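Local coordinates for protein adenosine kinase, putative (PDB 3OTX) that probably uses ATP to phosphorylate adenosine and related nucleosides to their monophosphates in purine salvage, and here holds the inhibitor bis(adenosine)-5'-pentaphosphate, at residues A22-S25 against D26-V30; G48-D51 against D52-M56; S66-N69 against V70-A74. The protein carries 1 engineered substitution. All coordinates share one frame; numbering follows the deposited sequence.

The three contacts follow one another along the chain without overlap, and each is local. Interaction 1 leaves strand 17-23 of the five-stranded sheet and enters helix 26-31. Interaction 2 covers helix 49-54 and its ends, packed against the same sheet. Their centres are 11 Å apart and they touch: Phe28 CZ lies 3.2 Å from Ile53 CG1. They form part of the small lid-like domain known in PfkB kinases. Interaction 3 lies in the other domain, on helix 66-76, near the centre of the chain. Its centre is 26 to 27 Å from the other two. It alone touches the bound inhibitor. The first two pack their apolar side chains together against one sheet.

Interaction 1: A22-S25 against D26-V30; sequences AHVS and DEFLV
Val24 lays its CG1 methyl over one face of the Phe28 ring. The methyl carbon is 3.8 Å from the ring centroid and only 12° off the ring normal, a CH-pi contact. Val24 CB also meets the ring, 3.6 Å from Phe28 CD2. The other branch, CG2, reaches Leu29 CD2 at 4.0 Å. Val24 precedes the N-cap and Leu29 is the fourth helix residue, so this pair is a hydrophobic staple. Phe28 CG is anti to the backbone N (chi1 177°), which extends the ring back beside Val24.

Ser25 is the N-cap of helix 26-31. Its OG accepts from Phe28 N at 3.1 Å. The same N-H makes a weak second bond to Ser25 O, 3.3 Å from Phe28 N.

Further out, Asp26 OD1 forms a salt bridge with Arg36. The Phe28 ring meets Tyr32 and also rests on Ile49 and Ile53 of helix 49-54. Cys128 of strand 122-130 touches both Val24 and Phe28, and the backbone of Val24 is hydrogen-bonded to Ile129.

The chain thus turns from strand to helix with polar and apolar ties combined. The cap supplies an acceptor to a first-turn amide. The acids at the first two helix positions, Asp26 and Glu27, would probably suit the positive end of the helix dipole.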
# COMPACT_ATOMS: atom_id res chain seq x y z
N ALA A 22 -10.03 -12.97 -11.06
CA ALA A 22 -10.89 -14.12 -11.36
C ALA A 22 -10.71 -15.21 -10.32
O ALA A 22 -9.67 -15.30 -9.65
CB ALA A 22 -10.60 -14.67 -12.77
N HIS A 23 -11.75 -16.03 -10.17
CA HIS A 23 -11.64 -17.25 -9.41
C HIS A 23 -10.95 -18.31 -10.25
O HIS A 23 -11.36 -18.57 -11.39
CB HIS A 23 -13.03 -17.73 -8.96
CG HIS A 23 -13.63 -16.85 -7.91
ND1 HIS A 23 -13.48 -17.09 -6.57
CD2 HIS A 23 -14.31 -15.68 -8.02
CE1 HIS A 23 -14.07 -16.13 -5.88
NE2 HIS A 23 -14.58 -15.26 -6.74
N VAL A 24 -9.91 -18.90 -9.68
CA VAL A 24 -9.13 -19.91 -10.36
C VAL A 24 -9.11 -21.19 -9.53
O VAL A 24 -9.45 -21.19 -8.34
CB VAL A 24 -7.67 -19.45 -10.64
CG1 VAL A 24 -7.67 -18.18 -11.48
CG2 VAL A 24 -6.90 -19.23 -9.33
N SER A 25 -8.68 -22.27 -10.16
CA SER A 25 -8.55 -23.53 -9.47
C SER A 25 -7.19 -23.59 -8.79
O SER A 25 -6.31 -22.76 -9.05
CB SER A 25 -8.65 -24.67 -10.46
OG SER A 25 -7.59 -24.58 -11.38
N ASP A 26 -7.02 -24.58 -7.93
CA ASP A 26 -5.75 -24.85 -7.29
C ASP A 26 -4.72 -25.28 -8.32
O ASP A 26 -3.54 -24.93 -8.20
CB ASP A 26 -5.92 -25.92 -6.20
CG ASP A 26 -6.76 -25.43 -5.04
OD1 ASP A 26 -7.18 -24.25 -5.05
OD2 ASP A 26 -7.00 -26.23 -4.10
N GLU A 27 -5.17 -26.01 -9.33
CA GLU A 27 -4.30 -26.45 -10.42
C GLU A 27 -3.76 -25.27 -11.25
O GLU A 27 -2.66 -25.38 -11.78
CB GLU A 27 -4.99 -27.44 -11.36
CG GLU A 27 -3.99 -28.17 -12.27
CD GLU A 27 -4.52 -28.47 -13.66
OE1 GLU A 27 -5.29 -29.44 -13.80
OE2 GLU A 27 -4.15 -27.74 -14.61
N PHE A 28 -4.56 -24.21 -11.39
CA PHE A 28 -4.12 -22.97 -12.05
C PHE A 28 -2.88 -22.44 -11.32
O PHE A 28 -1.87 -22.11 -11.95
CB PHE A 28 -5.26 -21.93 -12.06
CG PHE A 28 -4.88 -20.59 -12.65
CD1 PHE A 28 -5.16 -20.30 -13.98
CD2 PHE A 28 -4.27 -19.62 -11.87
CE1 PHE A 28 -4.81 -19.06 -14.53
CE2 PHE A 28 -3.92 -18.39 -12.41
CZ PHE A 28 -4.20 -18.11 -13.73
N LEU A 29 -2.94 -22.39 -9.99
CA LEU A 29 -1.78 -21.97 -9.21
C LEU A 29 -0.56 -22.88 -9.41
O LEU A 29 0.56 -22.38 -9.55
CB LEU A 29 -2.13 -21.78 -7.72
CG LEU A 29 -3.33 -20.94 -7.26
CD1 LEU A 29 -3.40 -20.97 -5.73
CD2 LEU A 29 -3.25 -19.49 -7.72
N VAL A 30 -0.76 -24.19 -9.41
CA VAL A 30 0.33 -25.12 -9.69
C VAL A 30 0.91 -24.85 -11.08
O VAL A 30 2.13 -24.75 -11.23
CB VAL A 30 -0.12 -26.60 -9.53
CG1 VAL A 30 0.95 -27.61 -10.02
CG2 VAL A 30 -0.50 -26.89 -8.10

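Interaction 2: G48-D51 against D52-M56; sequences GIFD and DIEKM
Ile49 and Ile53 lie side by side on one face of the short helix 49-54, which packs against the five-stranded sheet of this PfkB-family kinase. Gly48 is the N-cap. Its carbonyl O accepts from Asp52 N at 3.2 Å. The next bond is the straightest of the four that join the two halves: Ile53 N to Ile49 O, 3.0 Å, with an angle of 167° at the hydrogen. Phe50 O is taken by Glu54 N, and Asp51 O by Lys55 N. Lys55 already lies beyond the last helix residue, Glu54, and Met56 N bonds to Ile53 O.

Among the side chains, Asp52 OD2 has two partners: Tyr32 OH and, in a salt bridge, Lys31. This carboxylate ties helix 49-54 to the region around the end of helix 26-31. The Glu54 side chain runs extended from CG, and its chi1 of -76° brings it alongside the Phe50 carbonyl. Glu54 OE2 is 3.5 Å from Phe50 O, but both are acceptors and no bond forms. The same OE2 lies 3.8 Å from Phe50 CB and near the plane of the Phe50 ring, at the ring edge. The ring and carboxylate planes are 58° apart. The charged ends of Asp51 and Lys55 do not meet, with OD1 and NZ 5.9 Å apart. The bend at chi2 of Lys55 instead brings its aliphatic part over the Asp51 carbonyl.

Beneath, Phe50 and Ile53 both rest on Ala126 of strand 122-130. Ile53 also touches Ala22, while its CD1 sits 3.6 Å from Ile49 CG1.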
# COMPACT_ATOMS: atom_id res chain seq x y z
N GLY A 48 2.32 -16.27 -19.98
CA GLY A 48 0.97 -16.62 -20.42
C GLY A 48 -0.16 -16.46 -19.43
O GLY A 48 -1.32 -16.69 -19.77
N ILE A 49 0.14 -16.06 -18.19
CA ILE A 49 -0.90 -16.06 -17.15
C ILE A 49 -2.05 -15.07 -17.42
O ILE A 49 -3.20 -15.37 -17.12
CB ILE A 49 -0.30 -15.87 -15.72
CG1 ILE A 49 -1.33 -16.18 -14.63
CG2 ILE A 49 0.32 -14.46 -15.53
CD1 ILE A 49 -0.79 -16.02 -13.19
N PHE A 50 -1.74 -13.89 -17.97
CA PHE A 50 -2.79 -12.91 -18.20
C PHE A 50 -3.77 -13.34 -19.27
O PHE A 50 -4.97 -13.19 -19.10
CB PHE A 50 -2.19 -11.54 -18.48
CG PHE A 50 -1.80 -10.82 -17.24
CD1 PHE A 50 -0.49 -10.91 -16.76
CD2 PHE A 50 -2.73 -10.06 -16.53
CE1 PHE A 50 -0.12 -10.24 -15.59
CE2 PHE A 50 -2.37 -9.39 -15.36
CZ PHE A 50 -1.08 -9.48 -14.89
N ASP A 51 -3.25 -13.93 -20.34
CA ASP A 51 -4.09 -14.45 -21.42
C ASP A 51 -5.02 -15.53 -20.89
O ASP A 51 -6.18 -15.58 -21.25
CB ASP A 51 -3.25 -15.03 -22.56
CG ASP A 51 -2.41 -13.98 -23.25
OD1 ASP A 51 -2.68 -12.77 -23.10
OD2 ASP A 51 -1.46 -14.37 -23.96
N ASP A 52 -4.49 -16.37 -19.99
CA ASP A 52 -5.21 -17.49 -19.39
C ASP A 52 -6.36 -16.99 -18.49
O ASP A 52 -7.50 -17.41 -18.63
CB ASP A 52 -4.21 -18.34 -18.61
CG ASP A 52 -4.69 -19.73 -18.32
OD1 ASP A 52 -5.90 -19.96 -18.25
OD2 ASP A 52 -3.81 -20.60 -18.13
N ILE A 53 -6.06 -16.06 -17.58
CA ILE A 53 -7.07 -15.52 -16.66
C ILE A 53 -8.15 -14.74 -17.41
O ILE A 53 -9.32 -14.75 -16.99
CB ILE A 53 -6.46 -14.64 -15.56
CG1 ILE A 53 -5.28 -15.34 -14.90
CG2 ILE A 53 -7.49 -14.31 -14.49
CD1 ILE A 53 -4.47 -14.44 -14.04
N GLU A 54 -7.77 -14.08 -18.50
CA GLU A 54 -8.69 -13.25 -19.29
C GLU A 54 -9.66 -14.11 -20.10
O GLU A 54 -10.78 -13.69 -20.35
CB GLU A 54 -7.94 -12.30 -20.21
CG GLU A 54 -7.35 -11.08 -19.47
CD GLU A 54 -6.26 -10.35 -20.25
OE1 GLU A 54 -6.29 -10.36 -21.50
OE2 GLU A 54 -5.37 -9.78 -19.61
N LYS A 55 -9.20 -15.29 -20.50
CA LYS A 55 -10.02 -16.26 -21.23
C LYS A 55 -11.08 -16.93 -20.35
O LYS A 55 -11.82 -17.79 -20.81
CB LYS A 55 -9.11 -17.33 -21.85
CG LYS A 55 -8.97 -17.26 -23.37
CD LYS A 55 -7.97 -16.23 -23.86
CE LYS A 55 -8.29 -15.86 -25.30
NZ LYS A 55 -7.15 -15.22 -26.01
N MET A 56 -11.16 -16.51 -19.09
CA MET A 56 -12.08 -17.13 -18.13
C MET A 56 -13.45 -16.46 -18.07
O MET A 56 -13.61 -15.34 -18.58
CB MET A 56 -11.46 -17.13 -16.74
CG MET A 56 -10.07 -17.71 -16.73
SD MET A 56 -9.52 -18.12 -15.08
CE MET A 56 -10.46 -19.63 -14.84

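Interaction 3: S66-N69 against V70-A74; sequences SGLN and VARVA. With AP5 (bis(adenosine)-5'-pentaphosphate), chain C.
Asn69 ND2 donates twice, to the ribose O3J of the bound inhibitor at 3.0 Å and to Asp301 OD2. It lies in the first turn of helix 66-76, whose N-terminal end meets the adenosine half of the ligand, as in other PfkB kinases. Asn69 is a known adenosine-binding residue. Its CG lies beside the backbone N (chi1 -70°), which carries the amide toward the ribose.

The other end of the amide is held too. A water donates to Asn69 OD1 at 2.8 Å and accepts from Arg72 NH1, in the guanidinium plane. Arg72 is itself fixed by a salt bridge from NE to Glu108. The carboxylate at ND2 supports this orientation of the Asn69 amide, and the water at OD1 is consistent with it.

Ser66 binds the base through its backbone: N donates to N3B of the ligand at 3.0 Å, nearly straight at 166°. Its OG is hydrogen-bonded to Asp301 OD1. Two side chains of this turn therefore hold both oxygens of the predicted proton acceptor.

Regular helix bonds tie this turn to the next. Val70 N reaches Ser66 O, and Val73 N reaches Asn69 O. The shortest is Ala71 N to Gly67 O, 2.8 Å.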
# COMPACT_ATOMS: atom_id res chain seq x y z
N SER A 66 -1.45 -0.90 -4.91
CA SER A 66 -1.51 -0.76 -3.46
C SER A 66 -1.70 0.68 -3.01
O SER A 66 -2.71 1.00 -2.34
CB SER A 66 -0.26 -1.36 -2.83
OG SER A 66 -0.29 -1.15 -1.44
N GLY A 67 -0.78 1.55 -3.40
CA GLY A 67 -0.88 2.95 -2.98
C GLY A 67 -2.10 3.64 -3.56
O GLY A 67 -2.65 4.54 -2.95
N LEU A 68 -2.54 3.27 -4.77
CA LEU A 68 -3.70 3.94 -5.31
C LEU A 68 -4.96 3.52 -4.52
O LEU A 68 -5.83 4.34 -4.21
CB LEU A 68 -3.82 3.62 -6.81
CG LEU A 68 -4.90 4.38 -7.55
CD1 LEU A 68 -4.65 5.90 -7.39
CD2 LEU A 68 -4.84 3.99 -9.04
N ASN A 69 -5.04 2.24 -4.14
CA ASN A 69 -6.08 1.80 -3.21
C ASN A 69 -6.08 2.63 -1.90
O ASN A 69 -7.13 3.07 -1.44
CB ASN A 69 -5.87 0.34 -2.84
CG ASN A 69 -6.14 -0.61 -3.98
OD1 ASN A 69 -6.88 -0.30 -4.95
ND2 ASN A 69 -5.62 -1.81 -3.84
N VAL A 70 -4.88 2.80 -1.34
CA VAL A 70 -4.72 3.52 -0.07
C VAL A 70 -5.22 4.96 -0.27
O VAL A 70 -5.98 5.48 0.56
CB VAL A 70 -3.25 3.54 0.41
CG1 VAL A 70 -3.09 4.50 1.60
CG2 VAL A 70 -2.83 2.13 0.85
N ALA A 71 -4.79 5.57 -1.38
CA ALA A 71 -5.17 6.95 -1.65
C ALA A 71 -6.69 7.08 -1.79
O ALA A 71 -7.30 8.02 -1.29
CB ALA A 71 -4.51 7.42 -2.93
N ARG A 72 -7.31 6.11 -2.46
CA ARG A 72 -8.75 6.20 -2.70
C ARG A 72 -9.52 5.97 -1.41
O ARG A 72 -10.51 6.64 -1.20
CB ARG A 72 -9.21 5.20 -3.79
CG ARG A 72 -8.70 5.60 -5.18
CD ARG A 72 -8.90 4.45 -6.18
NE ARG A 72 -10.30 4.31 -6.48
CZ ARG A 72 -10.86 3.23 -7.02
NH1 ARG A 72 -10.11 2.17 -7.33
NH2 ARG A 72 -12.17 3.24 -7.26
N VAL A 73 -9.05 5.07 -0.54
CA VAL A 73 -9.73 4.87 0.75
C VAL A 73 -9.56 6.11 1.63
O VAL A 73 -10.56 6.58 2.20
CB VAL A 73 -9.19 3.63 1.46
CG1 VAL A 73 -9.76 3.55 2.90
CG2 VAL A 73 -9.59 2.37 0.65
N ALA A 74 -8.35 6.68 1.66
CA ALA A 74 -8.13 7.94 2.44
C ALA A 74 -9.02 9.07 1.95
O ALA A 74 -9.69 9.74 2.74
CB ALA A 74 -6.65 8.34 2.41
PA AP5 C . -4.90 -7.94 7.71
O1A AP5 C . -5.40 -9.32 7.31
O2A AP5 C . -3.88 -7.95 8.82
O3A AP5 C . -4.24 -7.12 6.49
PB AP5 C . -3.32 -7.72 5.31
O1B AP5 C . -2.73 -9.05 5.66
O2B AP5 C . -2.38 -6.63 4.92
O3B AP5 C . -4.45 -7.91 4.20
PG AP5 C . -4.54 -8.79 2.87
O1G AP5 C . -5.99 -9.02 2.61
O2G AP5 C . -3.85 -10.13 2.95
O3G AP5 C . -3.97 -7.77 1.85
PD AP5 C . -3.73 -7.91 0.26
O1D AP5 C . -4.13 -9.26 -0.31
O2D AP5 C . -2.33 -7.41 0.03
O3D AP5 C . -4.82 -6.86 -0.30
PE AP5 C . -4.61 -5.27 -0.48
O1E AP5 C . -3.82 -4.73 0.67
O2E AP5 C . -5.96 -4.63 -0.79
O5F AP5 C . -6.19 -7.04 8.04
C5F AP5 C . -6.07 -5.64 8.28
C4F AP5 C . -7.25 -5.17 9.09
O4F AP5 C . -8.47 -5.55 8.44
C3F AP5 C . -7.38 -5.83 10.46
O3F AP5 C . -6.62 -5.10 11.41
C2F AP5 C . -8.86 -5.83 10.71
O2F AP5 C . -9.27 -4.56 11.17
C1F AP5 C . -9.43 -6.01 9.30
N9A AP5 C . -9.69 -7.44 8.95
C8A AP5 C . -8.97 -8.22 8.04
N7A AP5 C . -9.56 -9.45 8.00
C5A AP5 C . -10.63 -9.45 8.84
C6A AP5 C . -11.59 -10.39 9.15
N6A AP5 C . -11.66 -11.57 8.53
N1A AP5 C . -12.57 -10.05 10.05
C2A AP5 C . -12.64 -8.80 10.63
N3A AP5 C . -11.68 -7.86 10.30
C4A AP5 C . -10.72 -8.17 9.41
O5J AP5 C . -3.66 -5.17 -1.80
C5J AP5 C . -4.13 -5.67 -3.04
C4J AP5 C . -3.49 -4.76 -4.08
O4J AP5 C . -2.09 -5.02 -4.19
C3J AP5 C . -4.01 -5.00 -5.51
O3J AP5 C . -4.89 -3.93 -5.83
C2J AP5 C . -2.74 -5.04 -6.38
O2J AP5 C . -2.83 -4.23 -7.55
C1J AP5 C . -1.69 -4.49 -5.43
N9B AP5 C . -0.32 -4.90 -5.77
C8B AP5 C . 0.12 -6.20 -5.87
N7B AP5 C . 1.42 -6.14 -6.25
C5B AP5 C . 1.79 -4.83 -6.38
C6B AP5 C . 3.00 -4.21 -6.72
N6B AP5 C . 4.10 -4.88 -7.11
N1B AP5 C . 2.98 -2.85 -6.78
C2B AP5 C . 1.91 -2.07 -6.43
N3B AP5 C . 0.70 -2.68 -6.13
C4B AP5 C . 0.68 -4.04 -6.07
O HOH W 1 -7.00 1.70 -6.94